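Side-chain contacts in DNA mismatch repair protein MLH3 (Saccharomyces cerevisiae S288C, PDB 6RMN), which takes part in correcting insertion-deletion loops as a subunit of the MutLbeta heterodimer in DNA mismatch repair, this chain being the C-terminal part of MLH3: residues L124-M127 with L128-K131; L139-V142 with L143-A147; C209-L212 with I213-S217. All coordinates share one frame; numbering follows the deposited sequence.

Interaction 1: residues L124-M127 with L128-K131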
loop_
_atom_site.group_PDB
_atom_site.type_symbol
_atom_site.label_atom_id
_atom_site.label_comp_id
_atom_site.label_asym_id
_atom_site.label_seq_id
_atom_site.Cartn_x
_atom_site.Cartn_y
_atom_site.Cartn_z
ATOM N N LEU B 124 33.394 -18.332 27.732
ATOM C CA LEU B 124 33.024 -17.554 26.553
ATOM C C LEU B 124 31.526 -17.655 26.328
ATOM O O LEU B 124 30.986 -18.730 26.555
ATOM C CB LEU B 124 33.748 -18.067 25.299
ATOM C CG LEU B 124 35.208 -17.661 25.069
ATOM C CD1 LEU B 124 35.652 -18.133 23.691
ATOM C CD2 LEU B 124 35.404 -16.139 25.172
ATOM N N PRO B 125 30.819 -16.598 25.855
ATOM C CA PRO B 125 29.382 -16.764 25.563
ATOM C C PRO B 125 29.198 -17.646 24.321
ATOM O O PRO B 125 30.145 -17.794 23.547
ATOM C CB PRO B 125 28.901 -15.333 25.324
ATOM C CG PRO B 125 30.094 -14.607 24.827
ATOM C CD PRO B 125 31.289 -15.237 25.509
ATOM N N GLU B 126 28.021 -18.255 24.151
ATOM C CA GLU B 126 27.729 -19.168 23.035
ATOM C C GLU B 126 28.011 -18.577 21.633
ATOM O O GLU B 126 28.594 -19.274 20.806
ATOM C CB GLU B 126 26.296 -19.722 23.126
ATOM C CG GLU B 126 26.100 -20.691 24.287
ATOM C CD GLU B 126 26.572 -22.115 24.047
ATOM O OE1 GLU B 126 25.714 -22.991 23.791
ATOM O OE2 GLU B 126 27.798 -22.359 24.121
ATOM N N MET B 127 27.642 -17.306 21.389
ATOM C CA MET B 127 27.894 -16.588 20.130
ATOM C C MET B 127 29.380 -16.621 19.807
ATOM O O MET B 127 29.757 -16.980 18.690
ATOM C CB MET B 127 27.541 -15.102 20.277
ATOM C CG MET B 127 26.110 -14.753 20.092
ATOM S SD MET B 127 25.981 -12.995 20.543
ATOM C CE MET B 127 24.433 -13.032 21.485
ATOM N N LEU B 128 30.213 -16.190 20.778
ATOM C CA LEU B 128 31.656 -16.093 20.629
ATOM C C LEU B 128 32.342 -17.458 20.521
ATOM O O LEU B 128 33.302 -17.577 19.764
ATOM C CB LEU B 128 32.270 -15.215 21.736
ATOM C CG LEU B 128 33.686 -14.631 21.471
ATOM C CD1 LEU B 128 33.780 -13.957 20.093
ATOM C CD2 LEU B 128 34.069 -13.625 22.537
ATOM N N THR B 129 31.826 -18.488 21.231
ATOM C CA THR B 129 32.341 -19.861 21.166
ATOM C C THR B 129 32.240 -20.368 19.734
ATOM O O THR B 129 33.215 -20.915 19.230
ATOM C CB THR B 129 31.617 -20.796 22.164
ATOM O OG1 THR B 129 31.723 -20.268 23.487
ATOM C CG2 THR B 129 32.186 -22.213 22.156
ATOM N N SER B 130 31.078 -20.134 19.076
ATOM C CA SER B 130 30.784 -20.544 17.696
ATOM C C SER B 130 31.659 -19.848 16.658
ATOM O O SER B 130 32.208 -20.513 15.781
ATOM C CB SER B 130 29.310 -20.324 17.363
ATOM O OG SER B 130 28.450 -20.910 18.328
ATOM N N LYS B 131 31.790 -18.517 16.764
ATOM C CA LYS B 131 32.575 -17.675 15.858
ATOM C C LYS B 131 34.083 -17.966 15.924
ATOM O O LYS B 131 34.738 -18.015 14.879
ATOM C CB LYS B 131 32.267 -16.182 16.136
ATOM C CG LYS B 131 32.846 -15.200 15.122
ATOM C CD LYS B 131 32.107 -15.140 13.789
ATOM C CE LYS B 131 32.882 -14.303 12.805
ATOM N NZ LYS B 131 32.427 -14.526 11.415
#
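L128, the first residue of the second segment, meets L124 and P125 where strand 117-124 gives way to helix 126-132. Its CG stands opposite the backbone N (chi1 -160°), and its CD2 lies 3.9 Å from CD2 of L124, the two leucine side chains crossing at a slant. L128 CB sits 3.8 Å from CG of P125, with both side chains running alongside each other in one direction. V142 and L139 of helix 136-151 also touch L128, so the pair belongs to a larger apolar layer.

T129 returns to P125, the N-cap residue, with two donors. Its backbone N lies almost in line with the C=O bond of P125 (C=O...N 164°), 2.9 Å from the oxygen. T129 OG1 also donates to P125 O, but from well above the carbonyl plane. The torsion chi1 of -56° sets that hydroxyl beside its own backbone N, and OG1 also comes within 3.5 Å of CB of L124.

S130 repeats the scheme one residue on. Its N lies 3.1 Å from E126 O and its OG 3.0 Å from the same oxygen, the two donors arriving from opposite faces of the carbonyl plane. The carboxylate of E126 turns elsewhere, to a salt bridge with R76.

K131 adds a backbone bond, its N lying 3.2 Å from M127 O. Two successive carbonyls of the first turn thus each accept a main-chain N-H and a side-chain hydroxyl, which would probably polarise both carbonyls and hold the two hydroxyls in place.

Interaction 2: residues L139-V142 with L143-A147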
loop_
_atom_site.group_PDB
_atom_site.type_symbol
_atom_site.label_atom_id
_atom_site.label_comp_id
_atom_site.label_asym_id
_atom_site.label_seq_id
_atom_site.Cartn_x
_atom_site.Cartn_y
_atom_site.Cartn_z
ATOM N N LEU B 139 40.450 -14.937 18.319
ATOM C CA LEU B 139 39.946 -14.580 19.638
ATOM C C LEU B 139 40.754 -13.443 20.261
ATOM O O LEU B 139 40.154 -12.500 20.772
ATOM C CB LEU B 139 39.904 -15.824 20.551
ATOM C CG LEU B 139 39.268 -15.669 21.939
ATOM C CD1 LEU B 139 37.831 -15.177 21.848
ATOM C CD2 LEU B 139 39.315 -16.969 22.687
ATOM N N LYS B 140 42.102 -13.508 20.165
ATOM C CA LYS B 140 43.000 -12.463 20.664
ATOM C C LYS B 140 42.663 -11.125 19.979
ATOM O O LYS B 140 42.449 -10.125 20.673
ATOM C CB LYS B 140 44.475 -12.837 20.434
ATOM C CG LYS B 140 45.450 -11.822 21.029
ATOM C CD LYS B 140 46.895 -12.167 20.753
ATOM C CE LYS B 140 47.828 -11.190 21.426
ATOM N NZ LYS B 140 49.257 -11.555 21.232
ATOM N N MET B 141 42.574 -11.128 18.629
ATOM C CA MET B 141 42.262 -9.947 17.827
ATOM C C MET B 141 40.948 -9.293 18.260
ATOM O O MET B 141 40.888 -8.071 18.390
ATOM C CB MET B 141 42.213 -10.302 16.333
ATOM C CG MET B 141 42.325 -9.104 15.433
ATOM S SD MET B 141 40.993 -9.019 14.224
ATOM C CE MET B 141 39.760 -7.986 15.135
ATOM N N VAL B 142 39.921 -10.115 18.506
ATOM C CA VAL B 142 38.565 -9.709 18.876
ATOM C C VAL B 142 38.517 -9.103 20.294
ATOM O O VAL B 142 37.868 -8.081 20.482
ATOM C CB VAL B 142 37.598 -10.897 18.637
ATOM C CG1 VAL B 142 36.459 -10.947 19.638
ATOM C CG2 VAL B 142 37.060 -10.849 17.223
ATOM N N LEU B 143 39.230 -9.693 21.253
ATOM C CA LEU B 143 39.306 -9.198 22.630
ATOM C C LEU B 143 40.144 -7.903 22.729
ATOM O O LEU B 143 39.746 -6.978 23.443
ATOM C CB LEU B 143 39.817 -10.298 23.590
ATOM C CG LEU B 143 38.968 -11.597 23.646
ATOM C CD1 LEU B 143 39.533 -12.575 24.650
ATOM C CD2 LEU B 143 37.517 -11.322 23.961
ATOM N N LEU B 144 41.267 -7.823 21.975
ATOM C CA LEU B 144 42.121 -6.634 21.915
ATOM C C LEU B 144 41.367 -5.452 21.334
ATOM O O LEU B 144 41.505 -4.347 21.852
ATOM C CB LEU B 144 43.392 -6.877 21.090
ATOM C CG LEU B 144 44.551 -7.521 21.815
ATOM C CD1 LEU B 144 45.561 -8.034 20.828
ATOM C CD2 LEU B 144 45.213 -6.553 22.797
ATOM N N GLN B 145 40.580 -5.682 20.262
ATOM C CA GLN B 145 39.755 -4.673 19.588
ATOM C C GLN B 145 38.816 -3.989 20.606
ATOM O O GLN B 145 38.829 -2.758 20.693
ATOM C CB GLN B 145 38.976 -5.315 18.426
ATOM C CG GLN B 145 38.193 -4.353 17.536
ATOM C CD GLN B 145 37.197 -5.119 16.692
ATOM O OE1 GLN B 145 36.342 -5.861 17.200
ATOM N NE2 GLN B 145 37.284 -4.964 15.378
ATOM N N HIS B 146 38.093 -4.786 21.432
ATOM C CA HIS B 146 37.231 -4.251 22.481
ATOM C C HIS B 146 38.003 -3.528 23.601
ATOM O O HIS B 146 37.562 -2.463 24.039
ATOM C CB HIS B 146 36.283 -5.301 23.061
ATOM C CG HIS B 146 35.243 -4.684 23.950
ATOM N ND1 HIS B 146 34.381 -3.698 23.479
ATOM C CD2 HIS B 146 34.985 -4.897 25.260
ATOM C CE1 HIS B 146 33.622 -3.361 24.507
ATOM N NE2 HIS B 146 33.945 -4.053 25.599
ATOM N N ALA B 147 39.149 -4.094 24.048
ATOM C CA ALA B 147 40.009 -3.504 25.081
ATOM C C ALA B 147 40.519 -2.126 24.634
ATOM O O ALA B 147 40.540 -1.190 25.440
ATOM C CB ALA B 147 41.184 -4.427 25.377
#
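L143, L144 and Q145 bond through their backbone N atoms to the carbonyl O atoms of L139, K140 and M141, with N-H...O angles of 153° to 165°, the i to i+4 pattern of an alpha helix; the H146 N to V142 O bond is weak. On the buried side, L143 CD1 approaches CG of L139 at 4.1 Å, the two side chains slanting across each other. Chi1 of -59° places L143 CG beside its own backbone N, and this carbon sits 3.2 Å from L139 O. F93 and F100 of helix 87-101 also touch L143, and an alanine here would probably leave L139 and these two rings without their shared partner, opening a gap between the helices. K140 and L144 run alongside each other, L144 CD1 lying 3.8 Å from CG of the fully extended lysine. The NZ of K140 continues past the leucine to a hydrogen bond with E84 O. M141 and Q145 cross on another side, where CE of M141 stands 3.9 Å from NE2 of Q145. Chemically, the lysine is divided: its methylene chain serves as apolar surface for L144, while its ammonium is satisfied by a carbonyl at the neighbouring strand 82-85.

Interaction 3: residues C209-L212 with I213-S217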
loop_
_atom_site.group_PDB
_atom_site.type_symbol
_atom_site.label_atom_id
_atom_site.label_comp_id
_atom_site.label_asym_id
_atom_site.label_seq_id
_atom_site.Cartn_x
_atom_site.Cartn_y
_atom_site.Cartn_z
ATOM N N CYS B 209 2.650 -8.208 4.746
ATOM C CA CYS B 209 3.141 -6.824 4.553
ATOM C C CYS B 209 2.600 -5.890 5.652
ATOM O O CYS B 209 3.326 -5.028 6.134
ATOM C CB CYS B 209 2.772 -6.301 3.165
ATOM S SG CYS B 209 3.547 -7.208 1.801
ATOM N N ILE B 210 1.324 -6.067 6.039
ATOM C CA ILE B 210 0.691 -5.283 7.094
ATOM C C ILE B 210 1.429 -5.511 8.415
ATOM O O ILE B 210 1.805 -4.536 9.064
ATOM C CB ILE B 210 -0.855 -5.514 7.161
ATOM C CG1 ILE B 210 -1.537 -4.850 5.943
ATOM C CG2 ILE B 210 -1.463 -4.984 8.489
ATOM C CD1 ILE B 210 -3.012 -5.304 5.616
ATOM N N ILE B 211 1.664 -6.793 8.782
ATOM C CA ILE B 211 2.390 -7.213 9.992
ATOM C C ILE B 211 3.827 -6.653 9.992
ATOM O O ILE B 211 4.270 -6.106 11.012
ATOM C CB ILE B 211 2.367 -8.763 10.147
ATOM C CG1 ILE B 211 0.964 -9.262 10.514
ATOM C CG2 ILE B 211 3.413 -9.237 11.161
ATOM C CD1 ILE B 211 0.629 -10.637 10.025
ATOM N N LEU B 212 4.543 -6.801 8.852
ATOM C CA LEU B 212 5.908 -6.303 8.694
ATOM C C LEU B 212 6.028 -4.800 8.957
ATOM O O LEU B 212 6.900 -4.405 9.720
ATOM C CB LEU B 212 6.489 -6.666 7.311
ATOM C CG LEU B 212 7.056 -8.074 7.156
ATOM C CD1 LEU B 212 7.311 -8.390 5.705
ATOM C CD2 LEU B 212 8.348 -8.249 7.937
ATOM N N ILE B 213 5.152 -3.971 8.357
ATOM C CA ILE B 213 5.185 -2.512 8.552
ATOM C C ILE B 213 4.733 -2.128 9.976
ATOM O O ILE B 213 5.317 -1.218 10.562
ATOM C CB ILE B 213 4.429 -1.743 7.424
ATOM C CG1 ILE B 213 4.976 -2.109 6.018
ATOM C CG2 ILE B 213 4.438 -0.202 7.639
ATOM C CD1 ILE B 213 6.539 -1.879 5.737
ATOM N N SER B 214 3.755 -2.847 10.547
ATOM C CA SER B 214 3.264 -2.632 11.916
ATOM C C SER B 214 4.412 -2.796 12.923
ATOM O O SER B 214 4.589 -1.946 13.807
ATOM C CB SER B 214 2.144 -3.615 12.242
ATOM O OG SER B 214 1.689 -3.484 13.578
ATOM N N LYS B 215 5.190 -3.887 12.773
ATOM C CA LYS B 215 6.339 -4.198 13.610
ATOM C C LYS B 215 7.459 -3.173 13.373
ATOM O O LYS B 215 8.051 -2.721 14.344
ATOM C CB LYS B 215 6.847 -5.621 13.337
ATOM C CG LYS B 215 5.950 -6.734 13.876
ATOM C CD LYS B 215 6.459 -8.104 13.439
ATOM C CE LYS B 215 5.731 -9.235 14.113
ATOM N NZ LYS B 215 5.943 -10.524 13.398
ATOM N N LEU B 216 7.716 -2.779 12.098
ATOM C CA LEU B 216 8.726 -1.786 11.743
ATOM C C LEU B 216 8.469 -0.447 12.423
ATOM O O LEU B 216 9.398 0.127 12.992
ATOM C CB LEU B 216 8.870 -1.603 10.223
ATOM C CG LEU B 216 10.059 -0.703 9.771
ATOM C CD1 LEU B 216 11.425 -1.334 10.117
ATOM C CD2 LEU B 216 9.962 -0.339 8.294
ATOM N N SER B 217 7.218 0.015 12.425
ATOM C CA SER B 217 6.831 1.274 13.066
ATOM C C SER B 217 7.022 1.263 14.595
ATOM O O SER B 217 6.943 2.321 15.220
ATOM C CB SER B 217 5.389 1.637 12.703
ATOM O OG SER B 217 4.459 0.806 13.381
#
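I211 and K215 form the side-chain contact between consecutive turns of helix 206-216. They run side by side in the same direction, and CG2 of I211 meets the far end of the lysine: NZ at 3.6 Å and CE at 3.8 Å. The lysine gets there because chi1 of -73° sets CG beside its backbone N, after which the extended chain runs back over the preceding turn; CG itself lies 3.4 Å from I211 O. Both residues are exposed, so this contact of a methyl with the ammonium end of the lysine lies on the outer side of the helix.

On the buried side, I213 lays CG1 3.4 Å from C209 O. The backbone beneath is regular: I213 N to C209 O at 3.1 Å, then S214 N to I210 O, K215 N to I211 O and L216 N to L212 O, each at 3.0 Å, with N-H...O angles of 155° to 166°. S217 N keeps the pattern by bonding to I213 O, and OG of S217 donates to S214 O at 2.8 Å, a side-chain bond to the carbonyl three residues back. The hydroxyl of S214 pairs with R218.

Further out, C209 and I213 rest on V19 and I28 of strands 18-23 and 27-31, while L212 and L216 face D52 and C51 of helix 48-69. The latter helix carries the zinc ligands H49 and E53, and the side chain of L216 lies about 11 Å from a zinc ion. The arrangement is that of a helix packed against both the antiparallel sheet and helix 48-69, in the zinc-bearing C-terminal domain of this MutL-family protein.

Along the chain the three contacts come in series, none enclosing or crossing another, and each closes no more than a helical turn. Interaction 1 starts as strand 117-124 ends and opens helix 126-132. Interaction 2 follows on helix 136-151, the next helix, and the two touch directly: L124 CD1 is 4.0 Å from L139 CD2 and L128 CD1 is 4.1 Å from V142 CG1, joining both helices into one apolar unit. Interaction 3, on helix 206-216, lies across the chain's centre, its midpoint about 32 Å from that of interaction 1 and about 37 Å from that of interaction 2, and is bound to strands 18-23 and 27-31 instead.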